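Local coordinates for protein putative leucoanthocyanidin reductase 1 (Vitis vinifera, PDB 3I52) that probably catalyses the NADPH-dependent reduction of leucoanthocyanidins to flavan-3-ols such as (+)-catechin, a step in proanthocyanidin biosynthesis, at residues Asp128-Gly133 with Phe272-Phe277; Tyr167-His172 with Ile264-Val269. All coordinates share one frame; numbering follows the deposited sequence.

Contact 1 (Asp128-Gly133 with Phe272-Phe277); sequences DPVEPG and FTHDIF. With KXN ((2R,3S)-2-(3,4-dihydroxyphenyl)-3,4-dihydro-2H-chromene-3,5,7-triol), chain C.
The Phe272 ring overlaps Gly133 at one corner and bound (+)-catechin over one face, so a single side chain joins a loop of this NmrA-like, Rossmann-type reductase to its flavanol pocket. With CG anti to the carbonyl carbon (chi1 -68°), the ring swings back toward the loop although its CB starts away from it. CE1 then meets CA of Gly133 at 3.7 Å, while CB of Pro129 sits near the ring plane, 4.3 Å from CD1. On the catechin side, CE2 lies 3.5 Å from C9 of the fused bicycle, whose C7 stands above the phenyl ring, displaced toward its rim. Tyr137, whose hydroxyl is hydrogen-bonded to the catechin, also meets the Phe272 ring. With an alanine here, the space between Gly133 and the flavanol would probably be left unfilled and the bicycle would lose the ring it lies against.

Two and three residues further along the helix, His274 and Asp275 bring polar groups to the loop. Asp275 crosses the Pro129 ring obliquely, and its OD2 comes 3.3 Å from Pro129 N, a packing contact, because that nitrogen carries no hydrogen. The other oxygen, OD1, accepts from a water that in turn accepts from Asp128 N, and Lys279 lies at long, weak ion-pair range. His274 extends with CG anti to the backbone N (chi1 -180°) and uses both ring nitrogens: NE2 is hydrogen-bonded to Glu252, whereas ND1 is 2.9 Å from a second water, which receives the N-H of Val130 at 2.8 Å.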
ATOM      1  N   ASP A 128      -0.977   6.539 -14.781  1.00 17.11           N
ATOM      2  CA  ASP A 128      -2.119   7.065 -15.547  1.00 14.97           C
ATOM      3  C   ASP A 128      -3.091   5.932 -15.885  1.00 12.39           C
ATOM      4  O   ASP A 128      -3.281   5.558 -17.076  1.00  8.92           O
ATOM      5  CB  ASP A 128      -1.590   7.712 -16.820  1.00 16.05           C
ATOM      6  CG  ASP A 128      -2.660   8.436 -17.621  1.00 21.06           C
ATOM      7  OD1 ASP A 128      -3.695   8.913 -17.063  1.00 15.52           O
ATOM      8  OD2 ASP A 128      -2.404   8.566 -18.832  1.00 30.88           O
ATOM      9  N   PRO A 129      -3.665   5.326 -14.845  1.00  9.33           N
ATOM     10  CA  PRO A 129      -4.606   4.214 -15.083  1.00  5.94           C
ATOM     11  C   PRO A 129      -5.891   4.693 -15.755  1.00  3.91           C
ATOM     12  O   PRO A 129      -6.210   5.880 -15.699  1.00  7.06           O
ATOM     13  CB  PRO A 129      -4.913   3.698 -13.673  1.00 10.82           C
ATOM     14  CG  PRO A 129      -4.621   4.898 -12.727  1.00 10.84           C
ATOM     15  CD  PRO A 129      -3.657   5.803 -13.449  1.00  9.79           C
ATOM     16  N   VAL A 130      -6.648   3.796 -16.374  1.00  5.32           N
ATOM     17  CA  VAL A 130      -7.948   4.187 -16.925  1.00  6.42           C
ATOM     18  C   VAL A 130      -8.966   4.350 -15.797  1.00  2.44           C
ATOM     19  O   VAL A 130      -8.686   3.982 -14.653  1.00  5.80           O
ATOM     20  CB  VAL A 130      -8.442   3.149 -17.984  1.00 13.27           C
ATOM     21  CG1 VAL A 130      -7.468   3.095 -19.204  1.00  4.28           C
ATOM     22  CG2 VAL A 130      -8.626   1.754 -17.346  1.00  6.83           C
ATOM     23  N   GLU A 131     -10.143   4.918 -16.089  1.00  3.62           N
ATOM     24  CA  GLU A 131     -11.228   4.964 -15.118  1.00  6.62           C
ATOM     25  C   GLU A 131     -11.755   3.534 -14.844  1.00 10.34           C
ATOM     26  O   GLU A 131     -11.745   2.692 -15.735  1.00 10.36           O
ATOM     27  CB  GLU A 131     -12.393   5.843 -15.635  1.00 10.00           C
ATOM     28  CG  GLU A 131     -12.069   7.334 -15.819  1.00 12.46           C
ATOM     29  CD  GLU A 131     -11.900   8.112 -14.501  1.00 23.17           C
ATOM     30  OE1 GLU A 131     -11.945   7.520 -13.381  1.00 22.67           O
ATOM     31  OE2 GLU A 131     -11.723   9.346 -14.588  1.00 27.24           O
ATOM     32  N   PRO A 132     -12.278   3.268 -13.628  1.00  9.32           N
ATOM     33  CA  PRO A 132     -12.428   4.180 -12.476  1.00  7.56           C
ATOM     34  C   PRO A 132     -11.205   4.239 -11.549  1.00  6.31           C
ATOM     35  O   PRO A 132     -11.261   4.893 -10.507  1.00  7.62           O
ATOM     36  CB  PRO A 132     -13.637   3.624 -11.735  1.00  5.11           C
ATOM     37  CG  PRO A 132     -13.613   2.115 -12.084  1.00  9.45           C
ATOM     38  CD  PRO A 132     -12.930   1.962 -13.396  1.00  5.15           C
ATOM     39  N   GLY A 133     -10.097   3.624 -11.953  1.00  6.86           N
ATOM     40  CA  GLY A 133      -8.845   3.762 -11.222  1.00  2.18           C
ATOM     41  C   GLY A 133      -8.348   5.195 -11.173  1.00  3.61           C
ATOM     42  O   GLY A 133      -7.826   5.629 -10.155  1.00  8.80           O
ATOM     43  N   PHE A 272      -6.182  -0.971 -12.495  1.00  6.74           N
ATOM     44  CA  PHE A 272      -4.822  -1.026 -11.935  1.00  5.55           C
ATOM     45  C   PHE A 272      -4.034  -2.196 -12.511  1.00  9.53           C
ATOM     46  O   PHE A 272      -2.859  -2.075 -12.835  1.00 10.18           O
ATOM     47  CB  PHE A 272      -4.885  -1.195 -10.394  1.00  6.47           C
ATOM     48  CG  PHE A 272      -5.436  -0.000  -9.644  1.00  7.18           C
ATOM     49  CD1 PHE A 272      -5.407   1.280 -10.188  1.00  9.06           C
ATOM     50  CD2 PHE A 272      -5.909  -0.151  -8.354  1.00 11.76           C
ATOM     51  CE1 PHE A 272      -5.876   2.382  -9.460  1.00 14.90           C
ATOM     52  CE2 PHE A 272      -6.376   0.954  -7.615  1.00 12.09           C
ATOM     53  CZ  PHE A 272      -6.367   2.209  -8.171  1.00 13.19           C
ATOM     54  N   THR A 273      -4.688  -3.345 -12.625  1.00  8.69           N
ATOM     55  CA  THR A 273      -4.093  -4.491 -13.267  1.00  7.04           C
ATOM     56  C   THR A 273      -3.657  -4.136 -14.673  1.00  5.27           C
ATOM     57  O   THR A 273      -2.551  -4.479 -15.116  1.00  4.92           O
ATOM     58  CB  THR A 273      -5.096  -5.664 -13.277  1.00 10.78           C
ATOM     59  OG1 THR A 273      -5.472  -5.971 -11.930  1.00 11.44           O
ATOM     60  CG2 THR A 273      -4.511  -6.877 -13.935  1.00  8.40           C
ATOM     61  N   HIS A 274      -4.519  -3.471 -15.413  1.00  5.35           N
ATOM     62  CA  HIS A 274      -4.111  -2.985 -16.738  1.00  5.60           C
ATOM     63  C   HIS A 274      -2.831  -2.117 -16.652  1.00  8.82           C
ATOM     64  O   HIS A 274      -1.831  -2.357 -17.369  1.00  2.00           O
ATOM     65  CB  HIS A 274      -5.239  -2.163 -17.330  1.00  5.07           C
ATOM     66  CG  HIS A 274      -4.968  -1.600 -18.691  1.00  4.45           C
ATOM     67  ND1 HIS A 274      -4.614  -0.280 -18.892  1.00  5.50           N
ATOM     68  CD2 HIS A 274      -5.081  -2.149 -19.919  1.00  2.55           C
ATOM     69  CE1 HIS A 274      -4.467  -0.058 -20.185  1.00  9.97           C
ATOM     70  NE2 HIS A 274      -4.738  -1.180 -20.832  1.00  9.53           N
ATOM     71  N   ASP A 275      -2.884  -1.105 -15.786  1.00  2.00           N
ATOM     72  CA  ASP A 275      -1.780  -0.154 -15.645  1.00  6.44           C
ATOM     73  C   ASP A 275      -0.492  -0.881 -15.326  1.00  5.76           C
ATOM     74  O   ASP A 275       0.521  -0.563 -15.852  1.00  3.33           O
ATOM     75  CB  ASP A 275      -2.054   0.887 -14.540  1.00  4.27           C
ATOM     76  CG  ASP A 275      -1.427   2.269 -14.836  1.00 12.61           C
ATOM     77  OD1 ASP A 275      -1.005   2.499 -15.988  1.00 13.06           O
ATOM     78  OD2 ASP A 275      -1.374   3.141 -13.908  1.00 15.36           O
ATOM     79  N   ILE A 276      -0.565  -1.867 -14.447  1.00  6.55           N
ATOM     80  CA  ILE A 276       0.588  -2.595 -13.998  1.00  6.82           C
ATOM     81  C   ILE A 276       1.154  -3.561 -15.055  1.00  5.97           C
ATOM     82  O   ILE A 276       2.355  -3.515 -15.380  1.00  3.25           O
ATOM     83  CB  ILE A 276       0.224  -3.474 -12.757  1.00  7.25           C
ATOM     84  CG1 ILE A 276      -0.094  -2.617 -11.554  1.00  4.70           C
ATOM     85  CG2 ILE A 276       1.390  -4.395 -12.392  1.00  6.24           C
ATOM     86  CD1 ILE A 276      -0.610  -3.409 -10.378  1.00  2.00           C
ATOM     87  N   PHE A 277       0.286  -4.462 -15.543  1.00  6.04           N
ATOM     88  CA  PHE A 277       0.734  -5.632 -16.329  1.00  5.65           C
ATOM     89  C   PHE A 277       0.616  -5.464 -17.825  1.00  2.00           C
ATOM     90  O   PHE A 277       1.159  -6.259 -18.577  1.00  9.19           O
ATOM     91  CB  PHE A 277      -0.008  -6.898 -15.861  1.00  7.12           C
ATOM     92  CG  PHE A 277       0.310  -7.281 -14.444  1.00  3.38           C
ATOM     93  CD1 PHE A 277       1.550  -7.831 -14.125  1.00  8.66           C
ATOM     94  CD2 PHE A 277      -0.599  -7.069 -13.430  1.00  2.17           C
ATOM     95  CE1 PHE A 277       1.857  -8.175 -12.813  1.00  3.80           C
ATOM     96  CE2 PHE A 277      -0.286  -7.390 -12.107  1.00  4.88           C
ATOM     97  CZ  PHE A 277       0.952  -7.935 -11.807  1.00  2.00           C
TER
HETATM   98  O94 KXN C 501     -11.386   0.243  -1.570  1.00 48.61           O
HETATM   99  C94 KXN C 501     -10.278  -0.058  -2.281  1.00 43.66           C
HETATM  100  C93 KXN C 501      -9.108  -0.618  -1.575  1.00 42.18           C
HETATM  101  O93 KXN C 501      -9.165  -0.852  -0.246  1.00 38.86           O
HETATM  102  C92 KXN C 501      -7.961  -0.923  -2.293  1.00 41.46           C
HETATM  103  C95 KXN C 501     -10.195   0.173  -3.651  1.00 41.83           C
HETATM  104  C96 KXN C 501      -9.008  -0.140  -4.323  1.00 44.87           C
HETATM  105  C91 KXN C 501      -7.899  -0.694  -3.667  1.00 43.13           C
HETATM  106  C2  KXN C 501      -6.646  -0.994  -4.429  1.00 45.69           C
HETATM  107  O1  KXN C 501      -5.676   0.029  -4.135  1.00 42.09           O
HETATM  108  C3  KXN C 501      -5.972  -2.345  -4.110  1.00 48.93           C
HETATM  109  O3  KXN C 501      -6.892  -3.441  -4.258  1.00 49.09           O
HETATM  110  C4  KXN C 501      -4.722  -2.595  -4.977  1.00 49.26           C
HETATM  111  C10 KXN C 501      -3.960  -1.309  -5.293  1.00 49.79           C
HETATM  112  C9  KXN C 501      -4.493   0.004  -4.826  1.00 42.06           C
HETATM  113  C8  KXN C 501      -3.807   1.173  -5.129  1.00 36.43           C
HETATM  114  C5  KXN C 501      -2.673  -1.291  -6.077  1.00 50.43           C
HETATM  115  O51 KXN C 501      -2.095  -2.446  -6.536  1.00 43.77           O
HETATM  116  C6  KXN C 501      -2.055  -0.057  -6.329  1.00 42.65           C
HETATM  117  C7  KXN C 501      -2.611   1.146  -5.862  1.00 36.45           C
HETATM  118  O71 KXN C 501      -1.988   2.327  -6.160  1.00 25.79           O
HETATM  119  O   HOH W   1       0.516   4.741 -16.492  1.00 15.39           O
HETATM  120  O   HOH W   2      -5.298   1.333 -16.596  1.00  3.50           O

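Contact 2 (Tyr167-His172 with Ile264-Val269); sequences YYNNIH and IPQSVV. With KXN ((2R,3S)-2-(3,4-dihydroxyphenyl)-3,4-dihydro-2H-chromene-3,5,7-triol), chain C; NAP (NADP nicotinamide-adenine-dinucleotide phosphate), chain B.
Ile171 pushes its CG2 methyl into the corner between Pro265 and Val269, 3.5 Å from Pro265 CG and just as close to Val269 CG2. The two branched side chains meet at about a right angle. Ile171 carries CG1 between its backbone N and carbonyl carbon (chi1 67°), a crowded position that sends the two branches to different tasks: CG2 packs on the helix start, while CD1 reaches over one face of the His172 ring and comes 3.9 Å from catechin O93.

Val269 divides its work in a similar way. Because CG1 is anti to the backbone N (chi1 -178°), that methyl lies under the loop backbone, 3.4 Å from Tyr168 O and also near Asn170 O; CG2 is left to face Ile171 and the catechin hydroxyl O3. Both carbonyls belong to residues of a type I beta turn running from Tyr167 to Asn170, which lays its backbone across the first turn of helix 266-278. Pro265, preceded by a cis peptide bond, occupies the N-cap position of that helix. In this NADP-dependent Rossmann family member, the loop runs on from the helix start to the two ligands, catechin and NADP.

Gln266 rests its CG 3.4 Å from Asn169 O, alongside Asn169 CB. At the end of the turn, Asn170 OD1 receives a weak bond from His172 N, closing an Asx turn. Ile171 O accepts the catechin O3 hydroxyl at 2.9 Å. His172, stacked with Phe21, directs its NE2-H within the ring plane to O1N, on the nicotinamide-side phosphate of NADP, at 2.9 Å and 154°.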
ATOM      1  N   TYR A 167      -5.140 -11.257  -8.809  1.00 14.72           N
ATOM      2  CA  TYR A 167      -6.461 -11.428  -9.448  1.00 15.53           C
ATOM      3  C   TYR A 167      -7.022 -10.063  -9.889  1.00 14.95           C
ATOM      4  O   TYR A 167      -6.933  -9.099  -9.162  1.00 15.56           O
ATOM      5  CB  TYR A 167      -7.431 -12.119  -8.487  1.00 12.08           C
ATOM      6  CG  TYR A 167      -7.087 -13.562  -8.228  1.00 11.75           C
ATOM      7  CD1 TYR A 167      -7.253 -14.523  -9.234  1.00  9.82           C
ATOM      8  CD2 TYR A 167      -6.601 -13.982  -6.976  1.00 13.29           C
ATOM      9  CE1 TYR A 167      -6.970 -15.855  -9.003  1.00 13.13           C
ATOM     10  CE2 TYR A 167      -6.312 -15.341  -6.732  1.00  5.51           C
ATOM     11  CZ  TYR A 167      -6.491 -16.258  -7.750  1.00  7.81           C
ATOM     12  OH  TYR A 167      -6.191 -17.580  -7.568  1.00  2.00           O
ATOM     13  N   TYR A 168      -7.606 -10.000 -11.076  1.00 15.16           N
ATOM     14  CA  TYR A 168      -7.862  -8.719 -11.740  1.00 18.86           C
ATOM     15  C   TYR A 168      -9.015  -7.922 -11.081  1.00 19.12           C
ATOM     16  O   TYR A 168      -9.155  -6.723 -11.318  1.00 17.16           O
ATOM     17  CB  TYR A 168      -8.194  -8.948 -13.229  1.00 20.41           C
ATOM     18  CG  TYR A 168      -9.642  -9.314 -13.418  1.00 16.88           C
ATOM     19  CD1 TYR A 168     -10.569  -8.333 -13.696  1.00 21.48           C
ATOM     20  CD2 TYR A 168     -10.087 -10.624 -13.243  1.00 13.91           C
ATOM     21  CE1 TYR A 168     -11.921  -8.635 -13.832  1.00 24.34           C
ATOM     22  CE2 TYR A 168     -11.443 -10.952 -13.379  1.00 15.73           C
ATOM     23  CZ  TYR A 168     -12.353  -9.933 -13.670  1.00 18.92           C
ATOM     24  OH  TYR A 168     -13.692 -10.169 -13.821  1.00 16.48           O
ATOM     25  N   ASN A 169      -9.850  -8.573 -10.279  1.00 15.99           N
ATOM     26  CA  ASN A 169     -10.984  -7.870  -9.692  1.00 18.24           C
ATOM     27  C   ASN A 169     -11.093  -7.964  -8.160  1.00 18.17           C
ATOM     28  O   ASN A 169     -12.153  -7.685  -7.603  1.00 14.79           O
ATOM     29  CB  ASN A 169     -12.266  -8.401 -10.324  1.00 19.16           C
ATOM     30  CG  ASN A 169     -12.511  -9.838  -9.985  1.00 14.99           C
ATOM     31  OD1 ASN A 169     -11.592 -10.554  -9.575  1.00 23.13           O
ATOM     32  ND2 ASN A 169     -13.743 -10.284 -10.164  1.00 18.82           N
ATOM     33  N   ASN A 170     -10.004  -8.335  -7.492  1.00 17.81           N
ATOM     34  CA  ASN A 170      -9.992  -8.540  -6.038  1.00 17.97           C
ATOM     35  C   ASN A 170      -9.156  -7.470  -5.296  1.00 20.21           C
ATOM     36  O   ASN A 170      -7.953  -7.377  -5.541  1.00 15.60           O
ATOM     37  CB  ASN A 170      -9.429  -9.925  -5.759  1.00 17.48           C
ATOM     38  CG  ASN A 170      -9.700 -10.396  -4.330  1.00 23.90           C
ATOM     39  OD1 ASN A 170      -9.570  -9.622  -3.363  1.00 16.03           O
ATOM     40  ND2 ASN A 170     -10.080 -11.671  -4.190  1.00 13.53           N
ATOM     41  N   ILE A 171      -9.779  -6.682  -4.404  1.00 23.15           N
ATOM     42  CA  ILE A 171      -9.049  -5.637  -3.622  1.00 28.64           C
ATOM     43  C   ILE A 171      -8.052  -6.180  -2.557  1.00 30.80           C
ATOM     44  O   ILE A 171      -7.024  -5.529  -2.279  1.00 34.30           O
ATOM     45  CB  ILE A 171      -9.991  -4.558  -2.944  1.00 30.50           C
ATOM     46  CG1 ILE A 171     -10.869  -5.160  -1.824  1.00 35.77           C
ATOM     47  CG2 ILE A 171     -10.847  -3.866  -3.990  1.00 30.37           C
ATOM     48  CD1 ILE A 171     -11.319  -4.113  -0.758  1.00 34.56           C
ATOM     49  N   HIS A 172      -8.353  -7.352  -1.985  1.00 30.11           N
ATOM     50  CA  HIS A 172      -7.463  -8.031  -1.020  1.00 30.57           C
ATOM     51  C   HIS A 172      -7.011  -9.431  -1.506  1.00 27.77           C
ATOM     52  O   HIS A 172      -7.274 -10.429  -0.836  1.00 27.41           O
ATOM     53  CB  HIS A 172      -8.158  -8.123   0.348  1.00 29.92           C
ATOM     54  CG  HIS A 172      -8.543  -6.790   0.913  1.00 30.89           C
ATOM     55  ND1 HIS A 172      -9.632  -6.616   1.740  1.00 31.62           N
ATOM     56  CD2 HIS A 172      -7.999  -5.559   0.749  1.00 29.34           C
ATOM     57  CE1 HIS A 172      -9.730  -5.341   2.078  1.00 30.88           C
ATOM     58  NE2 HIS A 172      -8.752  -4.678   1.488  1.00 29.76           N
ATOM     59  N   ILE A 264     -17.843  -0.838  -8.498  1.00 18.46           N
ATOM     60  CA  ILE A 264     -16.867  -0.453  -7.478  1.00 18.52           C
ATOM     61  C   ILE A 264     -16.840  -1.509  -6.384  1.00 17.04           C
ATOM     62  O   ILE A 264     -17.881  -1.856  -5.868  1.00 15.21           O
ATOM     63  CB  ILE A 264     -17.179   0.954  -6.891  1.00 19.66           C
ATOM     64  CG1 ILE A 264     -17.236   1.982  -8.023  1.00 18.06           C
ATOM     65  CG2 ILE A 264     -16.107   1.378  -5.847  1.00 11.80           C
ATOM     66  CD1 ILE A 264     -15.983   1.958  -8.913  1.00 16.89           C
ATOM     67  N   PRO A 265     -15.649  -2.017  -6.011  1.00 15.50           N
ATOM     68  CA  PRO A 265     -14.285  -1.668  -6.434  1.00 16.27           C
ATOM     69  C   PRO A 265     -13.612  -2.618  -7.450  1.00 16.29           C
ATOM     70  O   PRO A 265     -12.416  -2.463  -7.745  1.00 16.09           O
ATOM     71  CB  PRO A 265     -13.519  -1.689  -5.103  1.00 17.11           C
ATOM     72  CG  PRO A 265     -14.179  -2.796  -4.322  1.00 19.81           C
ATOM     73  CD  PRO A 265     -15.631  -2.862  -4.796  1.00 17.08           C
ATOM     74  N   GLN A 266     -14.370  -3.571  -7.993  1.00 15.10           N
ATOM     75  CA  GLN A 266     -13.839  -4.537  -8.965  1.00 11.54           C
ATOM     76  C   GLN A 266     -13.231  -3.869 -10.213  1.00 12.63           C
ATOM     77  O   GLN A 266     -12.102  -4.196 -10.611  1.00 15.14           O
ATOM     78  CB  GLN A 266     -14.949  -5.517  -9.400  1.00 14.83           C
ATOM     79  CG  GLN A 266     -15.293  -6.605  -8.342  1.00 22.48           C
ATOM     80  CD  GLN A 266     -16.484  -6.282  -7.418  1.00 25.42           C
ATOM     81  OE1 GLN A 266     -16.731  -5.133  -7.031  1.00 22.92           O
ATOM     82  NE2 GLN A 266     -17.201  -7.328  -7.036  1.00 26.12           N
ATOM     83  N   SER A 267     -13.994  -2.971 -10.848  1.00  6.37           N
ATOM     84  CA  SER A 267     -13.515  -2.264 -12.024  1.00  6.45           C
ATOM     85  C   SER A 267     -12.277  -1.409 -11.702  1.00  6.98           C
ATOM     86  O   SER A 267     -11.456  -1.188 -12.567  1.00  8.64           O
ATOM     87  CB  SER A 267     -14.607  -1.407 -12.645  1.00  5.42           C
ATOM     88  OG  SER A 267     -15.636  -2.196 -13.219  1.00  2.00           O
ATOM     89  N   VAL A 268     -12.136  -0.958 -10.455  1.00  9.07           N
ATOM     90  CA  VAL A 268     -10.972  -0.149 -10.050  1.00  7.50           C
ATOM     91  C   VAL A 268      -9.739  -1.038 -10.116  1.00 10.39           C
ATOM     92  O   VAL A 268      -8.740  -0.672 -10.725  1.00  8.57           O
ATOM     93  CB  VAL A 268     -11.122   0.466  -8.629  1.00  5.90           C
ATOM     94  CG1 VAL A 268      -9.909   1.300  -8.248  1.00 11.32           C
ATOM     95  CG2 VAL A 268     -12.374   1.335  -8.547  1.00  9.43           C
ATOM     96  N   VAL A 269      -9.829  -2.222  -9.517  1.00  8.93           N
ATOM     97  CA  VAL A 269      -8.697  -3.142  -9.495  1.00  8.28           C
ATOM     98  C   VAL A 269      -8.342  -3.587 -10.905  1.00  8.09           C
ATOM     99  O   VAL A 269      -7.180  -3.809 -11.209  1.00 16.76           O
ATOM    100  CB  VAL A 269      -8.998  -4.376  -8.603  1.00 13.64           C
ATOM    101  CG1 VAL A 269      -7.779  -5.325  -8.541  1.00  6.86           C
ATOM    102  CG2 VAL A 269      -9.409  -3.897  -7.193  1.00  8.79           C
TER
HETATM  103  O94 KXN C 501     -11.386   0.243  -1.570  1.00 48.61           O
HETATM  104  C94 KXN C 501     -10.278  -0.058  -2.281  1.00 43.66           C
HETATM  105  C93 KXN C 501      -9.108  -0.618  -1.575  1.00 42.18           C
HETATM  106  O93 KXN C 501      -9.165  -0.852  -0.246  1.00 38.86           O
HETATM  107  C92 KXN C 501      -7.961  -0.923  -2.293  1.00 41.46           C
HETATM  108  C95 KXN C 501     -10.195   0.173  -3.651  1.00 41.83           C
HETATM  109  C96 KXN C 501      -9.008  -0.140  -4.323  1.00 44.87           C
HETATM  110  C91 KXN C 501      -7.899  -0.694  -3.667  1.00 43.13           C
HETATM  111  C2  KXN C 501      -6.646  -0.994  -4.429  1.00 45.69           C
HETATM  112  O1  KXN C 501      -5.676   0.029  -4.135  1.00 42.09           O
HETATM  113  C3  KXN C 501      -5.972  -2.345  -4.110  1.00 48.93           C
HETATM  114  O3  KXN C 501      -6.892  -3.441  -4.258  1.00 49.09           O
HETATM  115  C4  KXN C 501      -4.722  -2.595  -4.977  1.00 49.26           C
HETATM  116  C10 KXN C 501      -3.960  -1.309  -5.293  1.00 49.79           C
HETATM  117  C9  KXN C 501      -4.493   0.004  -4.826  1.00 42.06           C
HETATM  118  C8  KXN C 501      -3.807   1.173  -5.129  1.00 36.43           C
HETATM  119  C5  KXN C 501      -2.673  -1.291  -6.077  1.00 50.43           C
HETATM  120  O51 KXN C 501      -2.095  -2.446  -6.536  1.00 43.77           O
HETATM  121  C6  KXN C 501      -2.055  -0.057  -6.329  1.00 42.65           C
HETATM  122  C7  KXN C 501      -2.611   1.146  -5.862  1.00 36.45           C
HETATM  123  O71 KXN C 501      -1.988   2.327  -6.160  1.00 25.79           O
HETATM  124  PA  NAP B 401      -9.420  -1.551   4.118  1.00 34.22           P
HETATM  125  O1A NAP B 401     -10.726  -1.253   3.492  1.00 29.94           O
HETATM  126  O2A NAP B 401      -8.911  -2.958   4.102  1.00 30.45           O
HETATM  127  O5B NAP B 401      -9.309  -0.880   5.556  1.00 29.74           O
HETATM  128  C5B NAP B 401      -9.591   0.485   5.666  1.00 26.82           C
HETATM  129  C4B NAP B 401      -9.488   0.796   7.140  1.00 28.59           C
HETATM  130  O4B NAP B 401      -9.748   2.174   7.347  1.00 32.09           O
HETATM  131  C3B NAP B 401     -10.528   0.010   7.933  1.00 32.16           C
HETATM  132  O3B NAP B 401      -9.945  -0.514   9.100  1.00 35.91           O
HETATM  133  C2B NAP B 401     -11.563   1.059   8.256  1.00 34.43           C
HETATM  134  O2B NAP B 401     -12.192   0.741   9.459  1.00 40.99           O
HETATM  135  C1B NAP B 401     -10.759   2.359   8.317  1.00 35.82           C
HETATM  136  N9A NAP B 401     -11.486   3.606   8.007  1.00 28.66           N
HETATM  137  C8A NAP B 401     -12.137   3.923   6.843  1.00 28.76           C
HETATM  138  N7A NAP B 401     -12.796   5.108   7.007  1.00 25.20           N
HETATM  139  C5A NAP B 401     -12.490   5.580   8.241  1.00 23.99           C
HETATM  140  C6A NAP B 401     -12.710   6.813   8.851  1.00 31.11           C
HETATM  141  N6A NAP B 401     -13.330   7.796   8.183  1.00 32.23           N
HETATM  142  N1A NAP B 401     -12.414   6.936  10.198  1.00 28.06           N
HETATM  143  C2A NAP B 401     -11.507   6.069  10.771  1.00 29.15           C
HETATM  144  N3A NAP B 401     -11.168   4.892  10.113  1.00 30.77           N
HETATM  145  C4A NAP B 401     -11.700   4.629   8.892  1.00 24.26           C
HETATM  146  O3  NAP B 401      -8.375  -0.648   3.265  1.00 37.61           O
HETATM  147  PN  NAP B 401      -7.083  -1.180   2.485  1.00 29.25           P
HETATM  148  O1N NAP B 401      -7.525  -2.027   1.338  1.00 31.80           O
HETATM  149  O2N NAP B 401      -6.179  -1.786   3.489  1.00 24.87           O
HETATM  150  O5D NAP B 401      -6.478   0.186   1.826  1.00 31.99           O
HETATM  151  C5D NAP B 401      -5.426   0.958   2.393  1.00 25.15           C
HETATM  152  C4D NAP B 401      -4.616   1.665   1.298  1.00 24.90           C
HETATM  153  O4D NAP B 401      -3.797   0.669   0.705  1.00 27.54           O
HETATM  154  C3D NAP B 401      -5.479   2.262   0.192  1.00 22.02           C
HETATM  155  O3D NAP B 401      -5.123   3.571  -0.144  1.00 31.12           O
HETATM  156  C2D NAP B 401      -5.256   1.355  -0.997  1.00 24.37           C
HETATM  157  O2D NAP B 401      -5.338   2.056  -2.239  1.00 24.15           O
HETATM  158  C1D NAP B 401      -3.926   0.655  -0.704  1.00 22.72           C
HETATM  159  N1N NAP B 401      -3.800  -0.770  -1.107  1.00 25.39           N
HETATM  160  C2N NAP B 401      -2.746  -1.209  -1.889  1.00 17.25           C
HETATM  161  C3N NAP B 401      -2.567  -2.582  -2.162  1.00 22.97           C
HETATM  162  C7N NAP B 401      -1.397  -3.075  -2.982  1.00 25.73           C
HETATM  163  O7N NAP B 401      -1.290  -4.427  -3.328  1.00 30.77           O
HETATM  164  N7N NAP B 401      -0.450  -2.228  -3.384  1.00 29.13           N
HETATM  165  C4N NAP B 401      -3.568  -3.493  -1.772  1.00 23.62           C
HETATM  166  C5N NAP B 401      -4.545  -3.081  -0.856  1.00 21.61           C
HETATM  167  C6N NAP B 401      -4.736  -1.700  -0.653  1.00 26.07           C
HETATM  168  P2B NAP B 401     -13.762   0.342   9.507  1.00 41.33           P
HETATM  169  O1X NAP B 401     -13.705  -1.120   9.129  1.00 42.88           O
HETATM  170  O2X NAP B 401     -14.257   0.615  10.898  1.00 42.12           O
HETATM  171  O3X NAP B 401     -14.596   1.166   8.541  1.00 41.79           O

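Overall arrangement
Contacts 1 and 2 lie about 11 Å apart, centre to centre, and share helix 266-278: contact 2 uses its beginning and contact 1 a later part. Along the chain the order is 128-133, 167-172, 264-269, 272-277, so contact 2 is nested inside the loop that contact 1 closes. They also touch directly, Pro132 packing against Ser267 and Val268, and Tyr168 against Thr273. Both loops follow the five-stranded parallel Rossmann sheet in sequence, and the helix comes from much later in the chain. One helix thus meets two separate loops, and both contacts border the bound catechin, with contact 2 reaching on to NADP.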